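Side-chain contacts in Thiol:disulfide interchange protein DsbA (Pseudomonas aeruginosa, PDB 4ZL8), which probably introduces disulfide bonds into other proteins of the periplasm by passing on its own redox-active disulfide: residues A[29-34]-A[42-47]; A[46-51]-A[60-65]. The protein carries 1 engineered substitution. All coordinates share one frame; numbering follows the deposited sequence.

Contact 1: A[29-34]-A[42-47]; sequences VVELFW and AFEPTI
With chi1 at -176° and the chain extended beyond CG, E31 stretches straight out of strand 29-33, carrying its carboxylate to the side chains of F43, E44 and I47. From the helix, I47 replies with an equally extended CG1-CD1 branch, while E44 bends at chi2, which brings its carboxylate nearer the strand. The backbones stay well apart, 9.1 Å from E31 CA to I47 CA, which makes this a contact of side chains alone.

Two kinds of surface face E31. I47 CD1 comes across the E31 chain at a slant, 4.0 Å from E31 OE1 and about as close to CB, CG and CD. E31 OE2 meets the edge of the F43 ring, near its plane, 3.7 Å from F43 CD2; the carboxylate is turned 77° against that ring. I47 CB lies over one face of the same ring, toward its rim.

The two acids come close: E31 OE1 is 4.0 Å from E44 OE2, and their carboxylates are nearly coplanar, with planes 5° apart. R62 forms a salt bridge to each, through NE to E31 and NH2 to E44; H91 holds the other oxygen of E44. A water lies 2.7 Å from E44 OE2, but its separation from E31 OE2 is doubtfully short.

All four touching residues are buried, with M156 of strand 155-158 packing on both E31 and I47. The strand and the helix that starts at the CxxC sequence form the first half of a thioredoxin-fold beta-alpha-beta unit; a buried acid under that helix is known from thioredoxin and DsbA proteins.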
ATOM      1  N   VAL A  29      -8.257   2.504  -4.867  1.00  8.64           N
ATOM      2  CA  VAL A  29      -8.229   1.601  -3.720  1.00  9.21           C
ATOM      3  C   VAL A  29      -6.811   1.593  -3.187  1.00  8.69           C
ATOM      4  O   VAL A  29      -5.892   1.201  -3.902  1.00 10.03           O
ATOM      5  CB  VAL A  29      -8.618   0.173  -4.100  1.00  9.41           C
ATOM      6  CG1 VAL A  29      -8.547  -0.735  -2.879  1.00 10.88           C
ATOM      7  CG2 VAL A  29     -10.019   0.139  -4.720  1.00 11.98           C
ATOM      8  N   VAL A  30      -6.627   2.069  -1.960  1.00  7.80           N
ATOM      9  CA  VAL A  30      -5.312   2.105  -1.322  1.00  8.81           C
ATOM     10  C   VAL A  30      -5.237   1.084  -0.200  1.00  8.14           C
ATOM     11  O   VAL A  30      -6.125   1.035   0.649  1.00  9.08           O
ATOM     12  CB  VAL A  30      -5.066   3.495  -0.710  1.00  9.72           C
ATOM     13  CG1 VAL A  30      -3.724   3.517   0.027  1.00 11.73           C
ATOM     14  CG2 VAL A  30      -5.098   4.583  -1.771  1.00 10.43           C
ATOM     15  N   GLU A  31      -4.194   0.255  -0.234  1.00  8.73           N
ATOM     16  CA  GLU A  31      -3.839  -0.537   0.939  1.00  9.12           C
ATOM     17  C   GLU A  31      -2.632   0.122   1.584  1.00  8.07           C
ATOM     18  O   GLU A  31      -1.552   0.154   0.988  1.00  9.62           O
ATOM     19  CB  GLU A  31      -3.497  -1.989   0.586  1.00  8.82           C
ATOM     20  CG  GLU A  31      -3.238  -2.799   1.851  1.00 10.27           C
ATOM     21  CD  GLU A  31      -2.409  -4.047   1.678  1.00 11.71           C
ATOM     22  OE1 GLU A  31      -1.804  -4.293   0.631  1.00 13.57           O
ATOM     23  OE2 GLU A  31      -2.310  -4.795   2.690  1.00 11.42           O
ATOM     24  N   LEU A  32      -2.816   0.679   2.776  1.00  8.98           N
ATOM     25  CA  LEU A  32      -1.667   1.145   3.568  1.00  9.39           C
ATOM     26  C   LEU A  32      -1.063  -0.064   4.269  1.00  9.74           C
ATOM     27  O   LEU A  32      -1.794  -0.877   4.859  1.00  9.65           O
ATOM     28  CB  LEU A  32      -2.062   2.228   4.568  1.00 10.84           C
ATOM     29  CG  LEU A  32      -2.482   3.567   3.923  1.00 10.51           C
ATOM     30  CD1 LEU A  32      -3.974   3.625   3.863  1.00 13.74           C
ATOM     31  CD2 LEU A  32      -1.933   4.763   4.702  1.00 13.28           C
ATOM     32  N   PHE A  33       0.256  -0.189   4.166  1.00  8.66           N
ATOM     33  CA  PHE A  33       0.910  -1.412   4.624  1.00  9.68           C
ATOM     34  C   PHE A  33       2.332  -1.085   5.078  1.00  9.08           C
ATOM     35  O   PHE A  33       2.838   0.004   4.873  1.00  9.74           O
ATOM     36  CB  PHE A  33       0.943  -2.459   3.495  1.00  9.80           C
ATOM     37  CG  PHE A  33       2.076  -2.269   2.556  1.00 10.03           C
ATOM     38  CD1 PHE A  33       2.119  -1.167   1.713  1.00 12.46           C
ATOM     39  CD2 PHE A  33       3.116  -3.176   2.504  1.00 12.22           C
ATOM     40  CE1 PHE A  33       3.187  -0.975   0.881  1.00 14.04           C
ATOM     41  CE2 PHE A  33       4.186  -2.971   1.668  1.00 14.74           C
ATOM     42  CZ  PHE A  33       4.206  -1.890   0.847  1.00 14.80           C
ATOM     43  N   TRP A  34       2.973  -2.069   5.688  1.00  9.47           N
ATOM     44  CA  TRP A  34       4.404  -2.069   5.920  1.00  9.08           C
ATOM     45  C   TRP A  34       4.877  -3.475   5.565  1.00  8.38           C
ATOM     46  O   TRP A  34       4.276  -4.463   5.974  1.00  9.67           O
ATOM     47  CB  TRP A  34       4.707  -1.700   7.390  1.00  9.33           C
ATOM     48  CG  TRP A  34       6.081  -2.010   7.888  1.00 10.15           C
ATOM     49  CD1 TRP A  34       7.267  -1.815   7.238  1.00  9.79           C
ATOM     50  CD2 TRP A  34       6.404  -2.608   9.154  1.00 10.68           C
ATOM     51  NE1 TRP A  34       8.305  -2.250   8.028  1.00 10.61           N
ATOM     52  CE2 TRP A  34       7.803  -2.744   9.202  1.00  9.48           C
ATOM     53  CE3 TRP A  34       5.649  -3.026  10.251  1.00 10.66           C
ATOM     54  CZ2 TRP A  34       8.461  -3.287  10.294  1.00 10.44           C
ATOM     55  CZ3 TRP A  34       6.311  -3.582  11.345  1.00 11.14           C
ATOM     56  CH2 TRP A  34       7.700  -3.702  11.354  1.00 11.94           C
ATOM     57  N   ALA A  42       0.116 -11.763   6.100  1.00 11.45           N
ATOM     58  CA  ALA A  42      -0.916 -12.786   6.120  1.00 11.39           C
ATOM     59  C   ALA A  42      -2.106 -12.447   5.215  1.00 11.13           C
ATOM     60  O   ALA A  42      -2.821 -13.349   4.785  1.00 13.74           O
ATOM     61  CB  ALA A  42      -1.388 -13.009   7.530  1.00 12.63           C
ATOM     62  N   PHE A  43      -2.326 -11.162   4.955  1.00 10.52           N
ATOM     63  CA  PHE A  43      -3.405 -10.699   4.075  1.00 10.81           C
ATOM     64  C   PHE A  43      -3.064 -10.844   2.605  1.00 11.03           C
ATOM     65  O   PHE A  43      -3.971 -10.897   1.760  1.00 11.93           O
ATOM     66  CB  PHE A  43      -3.685  -9.233   4.408  1.00 11.28           C
ATOM     67  CG  PHE A  43      -4.945  -8.641   3.800  1.00 11.63           C
ATOM     68  CD1 PHE A  43      -6.123  -9.359   3.693  1.00 13.13           C
ATOM     69  CD2 PHE A  43      -4.941  -7.305   3.443  1.00 11.32           C
ATOM     70  CE1 PHE A  43      -7.276  -8.756   3.168  1.00 14.87           C
ATOM     71  CE2 PHE A  43      -6.082  -6.702   2.932  1.00 13.53           C
ATOM     72  CZ  PHE A  43      -7.254  -7.430   2.806  1.00 13.71           C
ATOM     73  N   GLU A  44      -1.780 -10.922   2.265  1.00 11.01           N
ATOM     74  CA  GLU A  44      -1.374 -10.966   0.859  1.00 12.68           C
ATOM     75  C   GLU A  44      -2.080 -12.027   0.012  1.00 12.84           C
ATOM     76  O   GLU A  44      -2.505 -11.719  -1.106  1.00 13.65           O
ATOM     77  CB  GLU A  44       0.144 -11.106   0.738  1.00 13.23           C
ATOM     78  CG  GLU A  44       0.875  -9.835   1.116  1.00 11.27           C
ATOM     79  CD  GLU A  44       0.766  -8.763   0.060  1.00 11.89           C
ATOM     80  OE1 GLU A  44       1.399  -8.930  -0.992  1.00 13.67           O
ATOM     81  OE2 GLU A  44       0.025  -7.780   0.262  1.00 14.82           O
ATOM     82  N   PRO A  45      -2.203 -13.264   0.498  1.00 12.44           N
ATOM     83  CA  PRO A  45      -2.858 -14.265  -0.365  1.00 14.05           C
ATOM     84  C   PRO A  45      -4.328 -13.951  -0.663  1.00 14.03           C
ATOM     85  O   PRO A  45      -4.910 -14.510  -1.606  1.00 16.41           O
ATOM     86  CB  PRO A  45      -2.728 -15.574   0.425  1.00 15.03           C
ATOM     87  CG  PRO A  45      -1.666 -15.313   1.436  1.00 16.31           C
ATOM     88  CD  PRO A  45      -1.636 -13.855   1.720  1.00 13.17           C
ATOM     89  N   THR A  46      -4.913 -13.045   0.105  1.00 13.73           N
ATOM     90  CA  THR A  46      -6.296 -12.625  -0.126  1.00 16.61           C
ATOM     91  C   THR A  46      -6.346 -11.411  -1.058  1.00 14.94           C
ATOM     92  O   THR A  46      -7.065 -11.416  -2.063  1.00 14.89           O
ATOM     93  CB  THR A  46      -6.989 -12.316   1.211  1.00 16.17           C
ATOM     94  OG1 THR A  46      -7.017 -13.511   2.013  1.00 18.46           O
ATOM     95  CG2 THR A  46      -8.421 -11.855   0.994  1.00 17.26           C
ATOM     96  N   ILE A  47      -5.559 -10.389  -0.760  1.00 12.55           N
ATOM     97  CA  ILE A  47      -5.676  -9.136  -1.487  1.00 12.58           C
ATOM     98  C   ILE A  47      -4.964  -9.194  -2.848  1.00 13.37           C
ATOM     99  O   ILE A  47      -5.404  -8.569  -3.799  1.00 14.42           O
ATOM    100  CB  ILE A  47      -5.198  -7.920  -0.631  1.00 14.48           C
ATOM    101  CG1 ILE A  47      -5.616  -6.625  -1.323  1.00 12.77           C
ATOM    102  CG2 ILE A  47      -3.675  -7.952  -0.359  1.00 12.70           C
ATOM    103  CD1 ILE A  47      -5.442  -5.410  -0.481  1.00 14.81           C
TER
HETATM  104  O   HOH W   1      -0.947  -6.922   2.590  1.00 17.15           O

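Contact 2: A[46-51]-A[60-65]; sequences TIVPWS and FVRLPA
S51 overlaps one face of the F60 ring: its CB sits 3.7 Å from the ring centroid and 14° off the normal, a CH-pi contact over the centre. The pair joins helix 46-51 to strand 60-64, the second half of a beta-alpha-beta unit of the thioredoxin fold, where the backbones draw nearest at just these two residues, 6.6 Å from S51 CA to F60 CA.

F60 is also met by two further helix side chains. I47 CD1 comes obliquely to within 3.8 Å of F60 CE1, and W50 CZ3 reaches F60 CD1 at 4.2 Å, again at a slant. W50 NE1 is hydrogen-bonded to D180 of helix 172-188, whose L176 and A179 also touch the indole.

Farther along the strand, R62, whose charge is paired with E44 and E31, runs extended from CG to NE, and its guanidinium lies against aliphatic groups. V48 CG2 touches it at the edge, 3.7 Å from NH2, with the two side chains crossing at about a right angle. F60 CE2 lies over one face of the guanidinium, 3.9 Å above its plane and offset toward the rim.

S51 OG, placed by a chi1 of 72°, donates to V48 O at 2.8 Å, and a water that donates to this hydroxyl accepts a hydrogen bond from R62 NH2 at 3.0 Å.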
ATOM      1  N   THR A  46      -4.913 -13.045   0.105  1.00 13.73           N
ATOM      2  CA  THR A  46      -6.296 -12.625  -0.126  1.00 16.61           C
ATOM      3  C   THR A  46      -6.346 -11.411  -1.058  1.00 14.94           C
ATOM      4  O   THR A  46      -7.065 -11.416  -2.063  1.00 14.89           O
ATOM      5  CB  THR A  46      -6.989 -12.316   1.211  1.00 16.17           C
ATOM      6  OG1 THR A  46      -7.017 -13.511   2.013  1.00 18.46           O
ATOM      7  CG2 THR A  46      -8.421 -11.855   0.994  1.00 17.26           C
ATOM      8  N   ILE A  47      -5.559 -10.389  -0.760  1.00 12.55           N
ATOM      9  CA  ILE A  47      -5.676  -9.136  -1.487  1.00 12.58           C
ATOM     10  C   ILE A  47      -4.964  -9.194  -2.848  1.00 13.37           C
ATOM     11  O   ILE A  47      -5.404  -8.569  -3.799  1.00 14.42           O
ATOM     12  CB  ILE A  47      -5.198  -7.920  -0.631  1.00 14.48           C
ATOM     13  CG1 ILE A  47      -5.616  -6.625  -1.323  1.00 12.77           C
ATOM     14  CG2 ILE A  47      -3.675  -7.952  -0.359  1.00 12.70           C
ATOM     15  CD1 ILE A  47      -5.442  -5.410  -0.481  1.00 14.81           C
ATOM     16  N   VAL A  48      -3.888  -9.958  -2.970  1.00 13.94           N
ATOM     17  CA  VAL A  48      -3.163  -9.993  -4.239  1.00 14.04           C
ATOM     18  C   VAL A  48      -4.032 -10.468  -5.412  1.00 15.05           C
ATOM     19  O   VAL A  48      -4.177  -9.742  -6.400  1.00 16.76           O
ATOM     20  CB  VAL A  48      -1.844 -10.788  -4.131  1.00 17.01           C
ATOM     21  CG1 VAL A  48      -1.232 -11.027  -5.524  1.00 16.83           C
ATOM     22  CG2 VAL A  48      -0.830 -10.038  -3.248  1.00 16.42           C
ATOM     23  N   PRO A  49      -4.618 -11.667  -5.339  1.00 13.82           N
ATOM     24  CA  PRO A  49      -5.370 -12.074  -6.530  1.00 16.27           C
ATOM     25  C   PRO A  49      -6.563 -11.159  -6.800  1.00 18.12           C
ATOM     26  O   PRO A  49      -6.915 -10.898  -7.959  1.00 17.24           O
ATOM     27  CB  PRO A  49      -5.831 -13.501  -6.208  1.00 17.03           C
ATOM     28  CG  PRO A  49      -5.725 -13.631  -4.713  1.00 20.66           C
ATOM     29  CD  PRO A  49      -4.657 -12.673  -4.261  1.00 17.64           C
ATOM     30  N   TRP A  50      -7.199 -10.664  -5.752  1.00 15.56           N
ATOM     31  CA  TRP A  50      -8.322  -9.739  -5.922  1.00 14.54           C
ATOM     32  C   TRP A  50      -7.879  -8.473  -6.641  1.00 13.95           C
ATOM     33  O   TRP A  50      -8.557  -7.977  -7.559  1.00 15.29           O
ATOM     34  CB  TRP A  50      -8.892  -9.407  -4.533  1.00 13.59           C
ATOM     35  CG  TRP A  50      -9.964  -8.330  -4.491  1.00 13.26           C
ATOM     36  CD1 TRP A  50     -11.294  -8.515  -4.663  1.00 15.50           C
ATOM     37  CD2 TRP A  50      -9.784  -6.938  -4.225  1.00 12.54           C
ATOM     38  NE1 TRP A  50     -11.970  -7.316  -4.536  1.00 13.42           N
ATOM     39  CE2 TRP A  50     -11.060  -6.330  -4.273  1.00 13.66           C
ATOM     40  CE3 TRP A  50      -8.665  -6.142  -3.952  1.00 14.76           C
ATOM     41  CZ2 TRP A  50     -11.249  -4.958  -4.052  1.00 15.65           C
ATOM     42  CZ3 TRP A  50      -8.854  -4.777  -3.728  1.00 14.96           C
ATOM     43  CH2 TRP A  50     -10.140  -4.203  -3.778  1.00 15.49           C
ATOM     44  N   SER A  51      -6.722  -7.954  -6.263  1.00 14.47           N
ATOM     45  CA  SER A  51      -6.230  -6.702  -6.831  1.00 15.14           C
ATOM     46  C   SER A  51      -5.912  -6.861  -8.318  1.00 18.25           C
ATOM     47  O   SER A  51      -6.027  -5.896  -9.086  1.00 23.44           O
ATOM     48  CB  SER A  51      -5.006  -6.197  -6.071  1.00 17.51           C
ATOM     49  OG  SER A  51      -3.857  -6.979  -6.330  1.00 18.03           O
ATOM     50  N   PHE A  60      -5.759   0.381  -8.095  1.00 11.46           N
ATOM     51  CA  PHE A  60      -5.282  -0.169  -6.840  1.00 10.72           C
ATOM     52  C   PHE A  60      -3.841   0.245  -6.632  1.00 12.69           C
ATOM     53  O   PHE A  60      -3.002   0.110  -7.526  1.00 13.58           O
ATOM     54  CB  PHE A  60      -5.368  -1.694  -6.853  1.00 12.80           C
ATOM     55  CG  PHE A  60      -4.764  -2.330  -5.639  1.00 12.00           C
ATOM     56  CD1 PHE A  60      -5.444  -2.357  -4.449  1.00 15.04           C
ATOM     57  CD2 PHE A  60      -3.500  -2.869  -5.700  1.00 14.38           C
ATOM     58  CE1 PHE A  60      -4.863  -2.928  -3.322  1.00 14.86           C
ATOM     59  CE2 PHE A  60      -2.918  -3.430  -4.590  1.00 17.32           C
ATOM     60  CZ  PHE A  60      -3.589  -3.451  -3.416  1.00 13.78           C
ATOM     61  N   VAL A  61      -3.546   0.711  -5.425  1.00 11.10           N
ATOM     62  CA  VAL A  61      -2.176   1.023  -5.085  1.00 13.37           C
ATOM     63  C   VAL A  61      -1.902   0.701  -3.639  1.00 10.67           C
ATOM     64  O   VAL A  61      -2.771   0.752  -2.786  1.00 10.87           O
ATOM     65  CB  VAL A  61      -1.847   2.468  -5.354  1.00 18.36           C
ATOM     66  CG1 VAL A  61      -2.689   3.349  -4.487  1.00 15.50           C
ATOM     67  CG2 VAL A  61      -0.357   2.737  -5.162  1.00 34.42           C
ATOM     68  N   ARG A  62      -0.655   0.328  -3.400  1.00 11.38           N
ATOM     69  CA  ARG A  62      -0.179   0.205  -2.059  1.00 10.63           C
ATOM     70  C   ARG A  62       0.517   1.483  -1.680  1.00 10.58           C
ATOM     71  O   ARG A  62       1.176   2.119  -2.498  1.00 11.10           O
ATOM     72  CB  ARG A  62       0.793  -0.951  -1.898  1.00 15.21           C
ATOM     73  CG  ARG A  62       0.105  -2.294  -1.811  1.00 17.69           C
ATOM     74  CD  ARG A  62       1.064  -3.370  -1.347  1.00 18.35           C
ATOM     75  NE  ARG A  62       0.380  -4.653  -1.355  1.00 17.32           N
ATOM     76  CZ  ARG A  62       0.149  -5.363  -2.447  1.00 17.25           C
ATOM     77  NH1 ARG A  62       0.586  -4.948  -3.624  1.00 16.40           N
ATOM     78  NH2 ARG A  62      -0.505  -6.512  -2.339  1.00 20.44           N
ATOM     79  N   LEU A  63       0.364   1.854  -0.421  1.00  9.56           N
ATOM     80  CA  LEU A  63       1.015   3.035   0.117  1.00 10.07           C
ATOM     81  C   LEU A  63       1.706   2.629   1.415  1.00  9.30           C
ATOM     82  O   LEU A  63       1.054   2.115   2.318  1.00  9.25           O
ATOM     83  CB  LEU A  63      -0.024   4.105   0.433  1.00 10.99           C
ATOM     84  CG  LEU A  63       0.543   5.484   0.780  1.00 17.67           C
ATOM     85  CD1 LEU A  63       1.202   6.152  -0.424  1.00 23.70           C
ATOM     86  CD2 LEU A  63      -0.608   6.324   1.337  1.00 23.28           C
ATOM     87  N   PRO A  64       3.022   2.850   1.497  1.00  8.93           N
ATOM     88  CA  PRO A  64       3.703   2.458   2.728  1.00  9.01           C
ATOM     89  C   PRO A  64       3.377   3.418   3.844  1.00  9.09           C
ATOM     90  O   PRO A  64       3.370   4.624   3.626  1.00 10.96           O
ATOM     91  CB  PRO A  64       5.172   2.567   2.351  1.00 10.69           C
ATOM     92  CG  PRO A  64       5.208   3.685   1.377  1.00 11.75           C
ATOM     93  CD  PRO A  64       3.923   3.555   0.580  1.00 11.90           C
ATOM     94  N   ALA A  65       3.119   2.890   5.037  1.00 10.03           N
ATOM     95  CA  ALA A  65       2.882   3.690   6.231  1.00 10.86           C
ATOM     96  C   ALA A  65       4.247   4.061   6.788  1.00 11.83           C
ATOM     97  O   ALA A  65       5.052   3.195   7.150  1.00 11.22           O
ATOM     98  CB  ALA A  65       2.066   2.912   7.240  1.00 10.46           C
TER
HETATM   99  O   HOH W   2      -1.001  -7.034  -5.274  1.00 31.39           O

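Contacts 1 and 2 are the two halves of one beta-alpha-beta unit, their centres about 4 Å apart, and I47 of helix 38-52 takes part in both: its CD1 touches E31 and F60. Strands 27-33 and 58-64 run parallel as neighbours, with probable hydrogen bonds from V61 N to V29 O (2.8 Å) and from A65 N to F33 O (2.9 Å). Side chains close the same seam: F33 CE1 packs 3.7 Å from R62 CB. R62 is the polar link, since it belongs to contact 2 yet pairs with both acids of contact 1. The side chains of E31 and R62 come close to C37 and C40, predicted to form the redox-active disulfide, but do not contact them.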